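Local coordinates for EGF family domain-containing protein (Toxoplasma gondii, PDB 4Z80) that binds a peptide of the rhoptry-neck protein RON2L1 and probably serves, as an apical membrane antigen relative, at the moving junction of host-cell invasion, at residues 120-128 / 136-144; 153-161 / 210-220. All coordinates share one frame; numbering follows the deposited sequence.

Both contacts tie together irregular loops in the same part of the chain, with centres about 14 Å apart, and both are mostly buried. Contact 1 closes locally within one long loop and keeps a partly exposed margin around P139. Contact 2 joins two segments 49 residues apart and is buried almost throughout. Their chemistry differs accordingly: contact 1 relies on a carboxylate gripped by backbone amides, contact 2 on aromatic and imidazole side chains set against backbone carbonyls. The two touch directly, since E120 of contact 1 accepts from the Y220 amide, while Y154 accepts from the A123 amide and weakly bonds E143. H128 and Y157, one from each, hydrogen-bond the bound peptide chain.

Contact 1: 120-128 / 136-144; sequences EIHANVMPH and RADPGAAEV
E143 extends its carboxylate into the bend of 120-128, where three successive backbone amides converge on it. OE1 accepts from N124 N at 2.9 Å through its syn lone pair. OE2 takes two bonds from one face of the carboxylate, well out of its plane: V125 N at 2.7 Å and M126 N at 2.9 Å. Glutamate suits the place: chi1 of -61° turns CG away from its own carbonyl carbon, and the chain, extended beyond CG, carries the carboxylate inward. OE1 also sits over a face of the H122 ring, the two flat groups standing nearly perpendicular.

H122 serves V144 as well: ND1 donates in the ring plane to V144 O, 2.7 Å away and almost straight at 174°. V144 also sets CG2 against the backbone of E120 and I121, and a water joins I121 O to V144 N.

At the other end P127, preceded by a cis peptide bond, packs CD against A142 CB at 3.9 Å and CG against A137 CB. The small alanines let the proline ring lie close. Just before it, M126 O accepts from G140 N at 2.8 Å and from A142 N at 3.1 Å, from opposite faces of its carbonyl plane. G140 suits the type II turn from D138 to A141, with its positive phi of 111°.

Two segments of one long loop are thus joined, half of the six direct hydrogen bonds ending on one acidic side chain. Y154 OH adds a weak bond to OE2. The three amides would probably stabilise a buried negative charge, with no lysine or arginine among its hydrogen-bond partners here.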
ATOM      1  N   GLU A 120      -9.117 -11.775  -0.095  1.00 12.70           N
ATOM      2  CA  GLU A 120      -8.465 -11.679   1.199  1.00 11.05           C
ATOM      3  C   GLU A 120      -7.331 -12.682   1.359  1.00 11.71           C
ATOM      4  O   GLU A 120      -7.259 -13.699   0.660  1.00 12.50           O
ATOM      5  CB  GLU A 120      -9.472 -11.879   2.330  1.00 14.16           C
ATOM      6  CG  GLU A 120     -10.335 -10.664   2.590  1.00 12.49           C
ATOM      7  CD  GLU A 120     -11.187 -10.808   3.836  1.00 12.54           C
ATOM      8  OE1 GLU A 120     -11.048 -11.822   4.545  1.00 12.78           O
ATOM      9  OE2 GLU A 120     -11.997  -9.901   4.095  1.00 14.25           O
ATOM     10  N   ILE A 121      -6.454 -12.386   2.308  1.00 11.18           N
ATOM     11  CA  ILE A 121      -5.387 -13.297   2.700  1.00 11.39           C
ATOM     12  C   ILE A 121      -5.908 -14.511   3.454  1.00 13.55           C
ATOM     13  O   ILE A 121      -7.053 -14.533   3.927  1.00 13.31           O
ATOM     14  CB  ILE A 121      -4.330 -12.570   3.579  1.00 11.76           C
ATOM     15  CG1 ILE A 121      -4.938 -12.120   4.924  1.00 12.10           C
ATOM     16  CG2 ILE A 121      -3.750 -11.384   2.819  1.00 12.99           C
ATOM     17  CD1 ILE A 121      -3.933 -11.474   5.886  1.00 13.49           C
ATOM     18  N   HIS A 122      -5.050 -15.522   3.556  1.00 14.88           N
ATOM     19  CA  HIS A 122      -5.290 -16.698   4.378  1.00 13.51           C
ATOM     20  C   HIS A 122      -4.081 -16.868   5.298  1.00 13.53           C
ATOM     21  O   HIS A 122      -3.248 -17.748   5.083  1.00 16.48           O
ATOM     22  CB  HIS A 122      -5.505 -17.946   3.518  1.00 15.75           C
ATOM     23  CG  HIS A 122      -5.911 -19.156   4.303  1.00 12.85           C
ATOM     24  ND1 HIS A 122      -7.137 -19.764   4.142  1.00 16.53           N
ATOM     25  CD2 HIS A 122      -5.276 -19.848   5.279  1.00 16.67           C
ATOM     26  CE1 HIS A 122      -7.233 -20.787   4.975  1.00 16.51           C
ATOM     27  NE2 HIS A 122      -6.119 -20.857   5.681  1.00 16.22           N
ATOM     28  N   ALA A 123      -3.972 -16.015   6.312  1.00 13.36           N
ATOM     29  CA  ALA A 123      -2.810 -16.056   7.196  1.00 12.15           C
ATOM     30  C   ALA A 123      -3.034 -16.914   8.447  1.00 15.12           C
ATOM     31  O   ALA A 123      -2.232 -16.867   9.377  1.00 16.84           O
ATOM     32  CB  ALA A 123      -2.406 -14.638   7.601  1.00 14.03           C
ATOM     33  N   ASN A 124      -4.111 -17.700   8.459  1.00 15.43           N
ATOM     34  CA  ASN A 124      -4.432 -18.595   9.576  1.00 16.07           C
ATOM     35  C   ASN A 124      -4.674 -17.798  10.862  1.00 14.75           C
ATOM     36  O   ASN A 124      -4.066 -18.059  11.906  1.00 19.33           O
ATOM     37  CB  ASN A 124      -3.327 -19.634   9.772  1.00 16.86           C
ATOM     38  CG  ASN A 124      -3.124 -20.503   8.543  1.00 23.95           C
ATOM     39  OD1 ASN A 124      -4.078 -21.074   8.015  1.00 27.20           O
ATOM     40  ND2 ASN A 124      -1.887 -20.585   8.071  1.00 31.06           N
ATOM     41  N   VAL A 125      -5.582 -16.832  10.758  1.00 14.13           N
ATOM     42  CA  VAL A 125      -5.914 -15.918  11.848  1.00 14.73           C
ATOM     43  C   VAL A 125      -7.372 -16.057  12.299  1.00 14.91           C
ATOM     44  O   VAL A 125      -7.633 -16.102  13.499  1.00 16.36           O
ATOM     45  CB  VAL A 125      -5.657 -14.454  11.433  1.00 15.04           C
ATOM     46  CG1 VAL A 125      -6.137 -13.470  12.504  1.00 18.01           C
ATOM     47  CG2 VAL A 125      -4.169 -14.244  11.158  1.00 14.55           C
ATOM     48  N   MET A 126      -8.303 -16.125  11.343  1.00 14.34           N
ATOM     49  CA  MET A 126      -9.741 -16.081  11.637  1.00 15.00           C
ATOM     50  C   MET A 126     -10.356 -17.479  11.608  1.00 14.41           C
ATOM     51  O   MET A 126     -10.176 -18.211  10.641  1.00 14.97           O
ATOM     52  CB  MET A 126     -10.476 -15.185  10.631  1.00 14.44           C
ATOM     53  CG  MET A 126      -9.960 -13.748  10.558  1.00 14.94           C
ATOM     54  SD  MET A 126     -10.065 -12.897  12.149  1.00 15.74           S
ATOM     55  CE  MET A 126      -9.507 -11.252  11.684  1.00 17.37           C
ATOM     56  N   PRO A 127     -11.116 -17.846  12.650  1.00 13.39           N
ATOM     57  CA  PRO A 127     -11.471 -17.060  13.837  1.00 16.04           C
ATOM     58  C   PRO A 127     -10.336 -16.990  14.844  1.00 14.77           C
ATOM     59  O   PRO A 127      -9.638 -17.977  15.062  1.00 16.72           O
ATOM     60  CB  PRO A 127     -12.653 -17.828  14.419  1.00 13.58           C
ATOM     61  CG  PRO A 127     -12.350 -19.248  14.061  1.00 15.99           C
ATOM     62  CD  PRO A 127     -11.757 -19.171  12.674  1.00 15.27           C
ATOM     63  N   HIS A 128     -10.164 -15.829  15.461  1.00 15.94           N
ATOM     64  CA  HIS A 128      -9.114 -15.661  16.447  1.00 15.28           C
ATOM     65  C   HIS A 128      -9.524 -16.274  17.776  1.00 16.92           C
ATOM     66  O   HIS A 128      -8.690 -16.787  18.515  1.00 18.15           O
ATOM     67  CB  HIS A 128      -8.789 -14.178  16.617  1.00 15.49           C
ATOM     68  CG  HIS A 128      -7.680 -13.919  17.580  1.00 17.75           C
ATOM     69  ND1 HIS A 128      -6.372 -14.263  17.316  1.00 17.46           N
ATOM     70  CD2 HIS A 128      -7.687 -13.379  18.820  1.00 16.61           C
ATOM     71  CE1 HIS A 128      -5.619 -13.934  18.349  1.00 17.20           C
ATOM     72  NE2 HIS A 128      -6.391 -13.397  19.275  1.00 18.18           N
ATOM     73  N   ARG A 136     -15.483 -25.513  18.602  1.00 29.40           N
ATOM     74  CA  ARG A 136     -14.221 -24.827  18.365  1.00 29.87           C
ATOM     75  C   ARG A 136     -13.833 -24.908  16.887  1.00 25.04           C
ATOM     76  O   ARG A 136     -14.400 -25.692  16.121  1.00 22.41           O
ATOM     77  CB  ARG A 136     -13.113 -25.435  19.231  1.00 33.35           C
ATOM     78  CG  ARG A 136     -12.824 -26.899  18.908  1.00 50.98           C
ATOM     79  CD  ARG A 136     -11.644 -27.442  19.704  1.00 59.25           C
ATOM     80  NE  ARG A 136     -11.376 -28.845  19.385  1.00 70.18           N
ATOM     81  CZ  ARG A 136     -11.955 -29.882  19.988  1.00 70.97           C
ATOM     82  NH1 ARG A 136     -12.846 -29.687  20.954  1.00 68.92           N
ATOM     83  NH2 ARG A 136     -11.644 -31.119  19.625  1.00 72.04           N
ATOM     84  N   ALA A 137     -12.864 -24.087  16.498  1.00 23.18           N
ATOM     85  CA  ALA A 137     -12.285 -24.136  15.162  1.00 21.23           C
ATOM     86  C   ALA A 137     -10.892 -23.531  15.229  1.00 22.93           C
ATOM     87  O   ALA A 137     -10.650 -22.617  16.019  1.00 25.36           O
ATOM     88  CB  ALA A 137     -13.149 -23.389  14.159  1.00 21.87           C
ATOM     89  N   ASP A 138      -9.986 -24.041  14.404  1.00 22.62           N
ATOM     90  CA  ASP A 138      -8.631 -23.507  14.341  1.00 24.10           C
ATOM     91  C   ASP A 138      -8.622 -22.202  13.555  1.00 22.77           C
ATOM     92  O   ASP A 138      -9.396 -22.052  12.611  1.00 19.71           O
ATOM     93  CB  ASP A 138      -7.676 -24.502  13.678  1.00 28.26           C
ATOM     94  CG  ASP A 138      -7.572 -25.817  14.432  1.00 40.54           C
ATOM     95  OD1 ASP A 138      -7.736 -25.819  15.670  1.00 42.59           O
ATOM     96  OD2 ASP A 138      -7.314 -26.850  13.776  1.00 50.59           O
ATOM     97  N   PRO A 139      -7.745 -21.258  13.939  1.00 21.30           N
ATOM     98  CA  PRO A 139      -7.498 -20.090  13.086  1.00 16.05           C
ATOM     99  C   PRO A 139      -7.210 -20.517  11.651  1.00 21.35           C
ATOM    100  O   PRO A 139      -6.407 -21.428  11.427  1.00 22.00           O
ATOM    101  CB  PRO A 139      -6.273 -19.436  13.734  1.00 22.79           C
ATOM    102  CG  PRO A 139      -6.380 -19.803  15.169  1.00 25.93           C
ATOM    103  CD  PRO A 139      -6.969 -21.196  15.191  1.00 25.39           C
ATOM    104  N   GLY A 140      -7.872 -19.862  10.702  1.00 17.61           N
ATOM    105  CA  GLY A 140      -7.810 -20.231   9.301  1.00 17.46           C
ATOM    106  C   GLY A 140      -9.125 -20.807   8.800  1.00 15.88           C
ATOM    107  O   GLY A 140      -9.444 -20.695   7.623  1.00 15.47           O
ATOM    108  N   ALA A 141      -9.894 -21.419   9.697  1.00 16.35           N
ATOM    109  CA  ALA A 141     -11.106 -22.132   9.300  1.00 17.73           C
ATOM    110  C   ALA A 141     -12.132 -21.247   8.603  1.00 14.32           C
ATOM    111  O   ALA A 141     -12.887 -21.726   7.762  1.00 16.71           O
ATOM    112  CB  ALA A 141     -11.736 -22.788  10.516  1.00 16.77           C
ATOM    113  N   ALA A 142     -12.164 -19.960   8.942  1.00 13.67           N
ATOM    114  CA  ALA A 142     -13.161 -19.055   8.367  1.00 12.69           C
ATOM    115  C   ALA A 142     -12.679 -18.341   7.101  1.00 12.88           C
ATOM    116  O   ALA A 142     -13.454 -17.642   6.441  1.00 14.03           O
ATOM    117  CB  ALA A 142     -13.584 -18.019   9.397  1.00 14.50           C
ATOM    118  N   GLU A 143     -11.402 -18.511   6.769  1.00 13.68           N
ATOM    119  CA  GLU A 143     -10.768 -17.707   5.724  1.00 15.09           C
ATOM    120  C   GLU A 143     -11.019 -18.247   4.317  1.00 13.30           C
ATOM    121  O   GLU A 143     -11.392 -19.405   4.143  1.00 14.15           O
ATOM    122  CB  GLU A 143      -9.261 -17.616   6.004  1.00 14.51           C
ATOM    123  CG  GLU A 143      -8.983 -16.941   7.355  1.00 14.94           C
ATOM    124  CD  GLU A 143      -7.518 -16.906   7.745  1.00 15.83           C
ATOM    125  OE1 GLU A 143      -6.707 -17.638   7.137  1.00 15.54           O
ATOM    126  OE2 GLU A 143      -7.182 -16.141   8.673  1.00 14.44           O
ATOM    127  N   VAL A 144     -10.842 -17.394   3.313  1.00 14.15           N
ATOM    128  CA  VAL A 144     -10.966 -17.846   1.933  1.00 12.47           C
ATOM    129  C   VAL A 144     -10.020 -19.021   1.699  1.00 15.96           C
ATOM    130  O   VAL A 144      -8.950 -19.100   2.308  1.00 15.35           O
ATOM    131  CB  VAL A 144     -10.674 -16.710   0.920  1.00 13.31           C
ATOM    132  CG1 VAL A 144     -11.641 -15.551   1.117  1.00 15.19           C
ATOM    133  CG2 VAL A 144      -9.238 -16.229   1.026  1.00 16.87           C
TER
HETATM  134  O   HOH W   1      -9.814 -14.644   4.333  1.00 13.54           O
HETATM  135  O   HOH W   2      -9.796 -19.984  17.052  1.00 23.66           O

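Contact 2: 153-161 / 210-220; sequences MYAGYLTHC and AFHGKGGHKGY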
ATOM      1  N   MET A 153      -6.288  -7.337   3.222  1.00 11.03           N
ATOM      2  CA  MET A 153      -6.469  -7.553   4.650  1.00 10.43           C
ATOM      3  C   MET A 153      -7.920  -7.936   4.939  1.00 12.39           C
ATOM      4  O   MET A 153      -8.828  -7.586   4.182  1.00 12.15           O
ATOM      5  CB  MET A 153      -6.064  -6.301   5.432  1.00 10.72           C
ATOM      6  CG  MET A 153      -6.065  -6.461   6.942  1.00 11.10           C
ATOM      7  SD  MET A 153      -5.072  -7.877   7.449  1.00 12.59           S
ATOM      8  CE  MET A 153      -5.210  -7.739   9.234  1.00 13.91           C
ATOM      9  N   TYR A 154      -8.118  -8.661   6.036  1.00 11.29           N
ATOM     10  CA  TYR A 154      -9.455  -9.012   6.507  1.00 11.86           C
ATOM     11  C   TYR A 154     -10.334  -7.776   6.577  1.00 10.97           C
ATOM     12  O   TYR A 154      -9.863  -6.676   6.859  1.00 13.71           O
ATOM     13  CB  TYR A 154      -9.372  -9.695   7.877  1.00 13.60           C
ATOM     14  CG  TYR A 154      -8.424 -10.872   7.894  1.00 11.59           C
ATOM     15  CD1 TYR A 154      -8.723 -12.038   7.198  1.00 13.04           C
ATOM     16  CD2 TYR A 154      -7.233 -10.816   8.596  1.00 13.13           C
ATOM     17  CE1 TYR A 154      -7.858 -13.115   7.196  1.00 12.07           C
ATOM     18  CE2 TYR A 154      -6.361 -11.894   8.611  1.00 14.58           C
ATOM     19  CZ  TYR A 154      -6.676 -13.038   7.909  1.00 11.74           C
ATOM     20  OH  TYR A 154      -5.809 -14.116   7.920  1.00 14.07           O
ATOM     21  N   ALA A 155     -11.622  -7.963   6.312  1.00 13.40           N
ATOM     22  CA  ALA A 155     -12.540  -6.835   6.231  1.00 12.69           C
ATOM     23  C   ALA A 155     -12.681  -6.090   7.551  1.00 13.71           C
ATOM     24  O   ALA A 155     -12.870  -4.875   7.569  1.00 14.40           O
ATOM     25  CB  ALA A 155     -13.897  -7.311   5.777  1.00 14.33           C
ATOM     26  N   GLY A 156     -12.616  -6.823   8.649  1.00 13.30           N
ATOM     27  CA  GLY A 156     -12.789  -6.235   9.961  1.00 13.62           C
ATOM     28  C   GLY A 156     -12.594  -7.283  11.032  1.00 13.43           C
ATOM     29  O   GLY A 156     -12.345  -8.457  10.735  1.00 15.18           O
ATOM     30  N   TYR A 157     -12.696  -6.861  12.286  1.00 14.60           N
ATOM     31  CA  TYR A 157     -12.499  -7.754  13.422  1.00 14.70           C
ATOM     32  C   TYR A 157     -13.218  -7.153  14.630  1.00 16.35           C
ATOM     33  O   TYR A 157     -13.038  -5.974  14.934  1.00 16.41           O
ATOM     34  CB  TYR A 157     -11.004  -7.966  13.705  1.00 14.49           C
ATOM     35  CG  TYR A 157     -10.739  -8.759  14.959  1.00 16.43           C
ATOM     36  CD1 TYR A 157     -11.094 -10.099  15.050  1.00 17.65           C
ATOM     37  CD2 TYR A 157     -10.139  -8.165  16.059  1.00 19.10           C
ATOM     38  CE1 TYR A 157     -10.859 -10.819  16.210  1.00 19.26           C
ATOM     39  CE2 TYR A 157      -9.897  -8.878  17.213  1.00 16.63           C
ATOM     40  CZ  TYR A 157     -10.263 -10.193  17.289  1.00 18.13           C
ATOM     41  OH  TYR A 157     -10.020 -10.886  18.456  1.00 22.70           O
ATOM     42  N   LEU A 158     -14.045  -7.972  15.288  1.00 14.78           N
ATOM     43  CA  LEU A 158     -14.966  -7.540  16.354  1.00 16.29           C
ATOM     44  C   LEU A 158     -15.989  -6.560  15.781  1.00 17.51           C
ATOM     45  O   LEU A 158     -15.941  -6.223  14.604  1.00 18.41           O
ATOM     46  CB  LEU A 158     -14.206  -6.919  17.538  1.00 16.55           C
ATOM     47  CG  LEU A 158     -13.103  -7.808  18.117  1.00 15.49           C
ATOM     48  CD1 LEU A 158     -12.359  -7.106  19.242  1.00 16.72           C
ATOM     49  CD2 LEU A 158     -13.661  -9.139  18.591  1.00 18.86           C
ATOM     50  N   THR A 159     -16.946  -6.117  16.590  1.00 15.98           N
ATOM     51  CA  THR A 159     -18.004  -5.266  16.043  1.00 14.32           C
ATOM     52  C   THR A 159     -17.483  -3.900  15.610  1.00 14.22           C
ATOM     53  O   THR A 159     -18.021  -3.291  14.686  1.00 14.55           O
ATOM     54  CB  THR A 159     -19.163  -5.054  17.051  1.00 16.49           C
ATOM     55  OG1 THR A 159     -18.649  -4.568  18.297  1.00 19.66           O
ATOM     56  CG2 THR A 159     -19.910  -6.349  17.278  1.00 16.84           C
ATOM     57  N   HIS A 160     -16.445  -3.415  16.280  1.00 16.03           N
ATOM     58  CA  HIS A 160     -15.914  -2.089  15.996  1.00 16.90           C
ATOM     59  C   HIS A 160     -14.536  -1.939  16.624  1.00 14.40           C
ATOM     60  O   HIS A 160     -14.130  -2.741  17.467  1.00 15.56           O
ATOM     61  CB  HIS A 160     -16.866  -1.001  16.516  1.00 18.55           C
ATOM     62  CG  HIS A 160     -17.047  -1.027  18.000  1.00 18.95           C
ATOM     63  ND1 HIS A 160     -17.840  -1.959  18.634  1.00 20.06           N
ATOM     64  CD2 HIS A 160     -16.532  -0.242  18.977  1.00 20.19           C
ATOM     65  CE1 HIS A 160     -17.803  -1.749  19.940  1.00 21.88           C
ATOM     66  NE2 HIS A 160     -17.016  -0.714  20.175  1.00 19.69           N
ATOM     67  N   CYS A 161     -13.822  -0.913  16.178  1.00 14.14           N
ATOM     68  CA  CYS A 161     -12.485  -0.615  16.649  1.00 17.30           C
ATOM     69  C   CYS A 161     -12.405   0.857  17.063  1.00 15.81           C
ATOM     70  O   CYS A 161     -12.798   1.728  16.291  1.00 17.97           O
ATOM     71  CB  CYS A 161     -11.463  -0.913  15.553  1.00 19.99           C
ATOM     72  SG  CYS A 161      -9.785  -0.518  16.064  1.00 17.89           S
ATOM     73  N   ALA A 210     -17.169  -2.409   6.976  1.00 13.98           N
ATOM     74  CA  ALA A 210     -15.806  -2.923   6.874  1.00 13.74           C
ATOM     75  C   ALA A 210     -14.853  -1.865   7.392  1.00 15.31           C
ATOM     76  O   ALA A 210     -15.181  -0.681   7.364  1.00 16.20           O
ATOM     77  CB  ALA A 210     -15.471  -3.273   5.446  1.00 15.57           C
ATOM     78  N   PHE A 211     -13.675  -2.275   7.860  1.00 14.20           N
ATOM     79  CA  PHE A 211     -12.662  -1.296   8.258  1.00 13.36           C
ATOM     80  C   PHE A 211     -11.977  -0.638   7.049  1.00 12.38           C
ATOM     81  O   PHE A 211     -11.337   0.401   7.197  1.00 14.83           O
ATOM     82  CB  PHE A 211     -11.588  -1.932   9.142  1.00 13.73           C
ATOM     83  CG  PHE A 211     -12.065  -2.352  10.514  1.00 13.35           C
ATOM     84  CD1 PHE A 211     -13.291  -1.939  11.030  1.00 14.92           C
ATOM     85  CD2 PHE A 211     -11.265  -3.165  11.299  1.00 15.54           C
ATOM     86  CE1 PHE A 211     -13.689  -2.336  12.301  1.00 14.98           C
ATOM     87  CE2 PHE A 211     -11.666  -3.564  12.561  1.00 15.80           C
ATOM     88  CZ  PHE A 211     -12.876  -3.150  13.060  1.00 14.86           C
ATOM     89  N   HIS A 212     -12.103  -1.251   5.873  1.00 13.40           N
ATOM     90  CA  HIS A 212     -11.492  -0.751   4.645  1.00 14.47           C
ATOM     91  C   HIS A 212     -12.192  -1.377   3.446  1.00 12.94           C
ATOM     92  O   HIS A 212     -12.847  -2.411   3.576  1.00 15.23           O
ATOM     93  CB  HIS A 212      -9.997  -1.075   4.615  1.00 12.86           C
ATOM     94  CG  HIS A 212      -9.710  -2.538   4.545  1.00 12.49           C
ATOM     95  ND1 HIS A 212      -9.246  -3.150   3.400  1.00 11.35           N
ATOM     96  CD2 HIS A 212      -9.849  -3.516   5.469  1.00 14.93           C
ATOM     97  CE1 HIS A 212      -9.093  -4.443   3.629  1.00 11.38           C
ATOM     98  NE2 HIS A 212      -9.458  -4.693   4.876  1.00 14.61           N
ATOM     99  N   GLY A 213     -12.050  -0.750   2.282  1.00 14.43           N
ATOM    100  CA  GLY A 213     -12.652  -1.247   1.059  1.00 15.44           C
ATOM    101  C   GLY A 213     -14.052  -0.726   0.827  1.00 18.60           C
ATOM    102  O   GLY A 213     -14.666  -0.149   1.724  1.00 17.42           O
ATOM    103  N   LYS A 214     -14.549  -0.932  -0.387  1.00 16.53           N
ATOM    104  CA  LYS A 214     -15.878  -0.466  -0.770  1.00 16.08           C
ATOM    105  C   LYS A 214     -16.826  -1.621  -1.077  1.00 18.61           C
ATOM    106  O   LYS A 214     -17.941  -1.406  -1.564  1.00 21.18           O
ATOM    107  CB  LYS A 214     -15.771   0.478  -1.965  1.00 19.02           C
ATOM    108  CG  LYS A 214     -15.175   1.829  -1.571  1.00 25.67           C
ATOM    109  CD  LYS A 214     -15.493   2.922  -2.563  1.00 23.74           C
ATOM    110  CE  LYS A 214     -15.137   4.281  -1.990  1.00 27.20           C
ATOM    111  NZ  LYS A 214     -15.574   5.394  -2.866  1.00 31.22           N
ATOM    112  N   GLY A 215     -16.388  -2.841  -0.770  1.00 15.58           N
ATOM    113  CA  GLY A 215     -17.245  -4.011  -0.837  1.00 16.65           C
ATOM    114  C   GLY A 215     -17.138  -4.790  -2.130  1.00 16.03           C
ATOM    115  O   GLY A 215     -16.590  -4.306  -3.128  1.00 17.16           O
ATOM    116  N   GLY A 216     -17.658  -6.012  -2.102  1.00 14.27           N
ATOM    117  CA  GLY A 216     -17.788  -6.823  -3.298  1.00 16.53           C
ATOM    118  C   GLY A 216     -16.700  -7.862  -3.455  1.00 16.33           C
ATOM    119  O   GLY A 216     -16.646  -8.537  -4.479  1.00 18.92           O
ATOM    120  N   HIS A 217     -15.853  -8.006  -2.438  1.00 14.90           N
ATOM    121  CA  HIS A 217     -14.669  -8.862  -2.535  1.00 15.16           C
ATOM    122  C   HIS A 217     -14.850 -10.190  -1.815  1.00 13.90           C
ATOM    123  O   HIS A 217     -15.687 -10.309  -0.920  1.00 16.12           O
ATOM    124  CB  HIS A 217     -13.451  -8.141  -1.957  1.00 13.59           C
ATOM    125  CG  HIS A 217     -13.262  -6.759  -2.489  1.00 14.18           C
ATOM    126  ND1 HIS A 217     -12.988  -6.506  -3.817  1.00 16.76           N
ATOM    127  CD2 HIS A 217     -13.313  -5.551  -1.878  1.00 13.76           C
ATOM    128  CE1 HIS A 217     -12.877  -5.200  -3.997  1.00 15.11           C
ATOM    129  NE2 HIS A 217     -13.068  -4.601  -2.836  1.00 14.52           N
ATOM    130  N   LYS A 218     -14.056 -11.188  -2.200  1.00 13.72           N
ATOM    131  CA  LYS A 218     -14.068 -12.477  -1.529  1.00 13.54           C
ATOM    132  C   LYS A 218     -13.274 -12.404  -0.234  1.00 14.71           C
ATOM    133  O   LYS A 218     -12.075 -12.106  -0.248  1.00 14.06           O
ATOM    134  CB  LYS A 218     -13.500 -13.563  -2.450  1.00 16.97           C
ATOM    135  CG  LYS A 218     -14.373 -13.829  -3.668  1.00 19.62           C
ATOM    136  CD  LYS A 218     -13.647 -14.659  -4.722  1.00 25.07           C
ATOM    137  CE  LYS A 218     -14.307 -14.526  -6.095  1.00 33.73           C
ATOM    138  NZ  LYS A 218     -14.235 -13.128  -6.621  1.00 40.26           N
ATOM    139  N   GLY A 219     -13.938 -12.685   0.885  1.00 14.99           N
ATOM    140  CA  GLY A 219     -13.324 -12.547   2.193  1.00 12.91           C
ATOM    141  C   GLY A 219     -13.769 -13.606   3.186  1.00 15.51           C
ATOM    142  O   GLY A 219     -14.550 -14.504   2.864  1.00 14.70           O
ATOM    143  N   TYR A 220     -13.256 -13.501   4.401  1.00 12.87           N
ATOM    144  CA  TYR A 220     -13.509 -14.515   5.407  1.00 13.07           C
ATOM    145  C   TYR A 220     -14.938 -14.420   5.911  1.00 13.71           C
ATOM    146  O   TYR A 220     -15.562 -13.365   5.855  1.00 14.80           O
ATOM    147  CB  TYR A 220     -12.503 -14.405   6.560  1.00 14.59           C
ATOM    148  CG  TYR A 220     -12.804 -13.447   7.705  1.00 14.17           C
ATOM    149  CD1 TYR A 220     -12.603 -12.076   7.580  1.00 14.41           C
ATOM    150  CD2 TYR A 220     -13.209 -13.937   8.941  1.00 14.91           C
ATOM    151  CE1 TYR A 220     -12.835 -11.221   8.643  1.00 13.47           C
ATOM    152  CE2 TYR A 220     -13.441 -13.090  10.007  1.00 14.75           C
ATOM    153  CZ  TYR A 220     -13.258 -11.735   9.852  1.00 15.24           C
ATOM    154  OH  TYR A 220     -13.483 -10.898  10.923  1.00 16.93           O
TER
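H212 NE2 points between two successive carbonyls of 153-161, donating to Y154 O at 2.8 Å and, in a weak bond, to M153 O. Both oxygens lie at the edge of the imidazole, close to its plane; a chi1 of 66° turns the H212 ring so that NE2 faces these carbonyls. The contact joins loops in what is probably a PAN-type domain of the AMA family, where disulfides such as C161-C265 stand beside few regular strands.

Next along the chain, A155 O accepts from F211 N at 2.7 Å, almost in line with the C=O bond, and so pins the two backbones together. The F211 ring then packs against 156-161: G156 CA makes a CH-pi contact over its face, 4.0 Å from the centroid. With no side chain at G156, it is the backbone CA itself that lies over the ring. At its far end, F211 CZ meets C161 CB at 3.6 Å.

Y220 closes the opposite flank. Y154 turns its ring edge toward the Y220 face in an offset edge-to-face pair, centroids 5.6 Å apart and planes at 80°. Beyond that pair, the Y220 hydroxyl OH donates to G156 O at 2.7 Å, approaching from above the carbonyl plane.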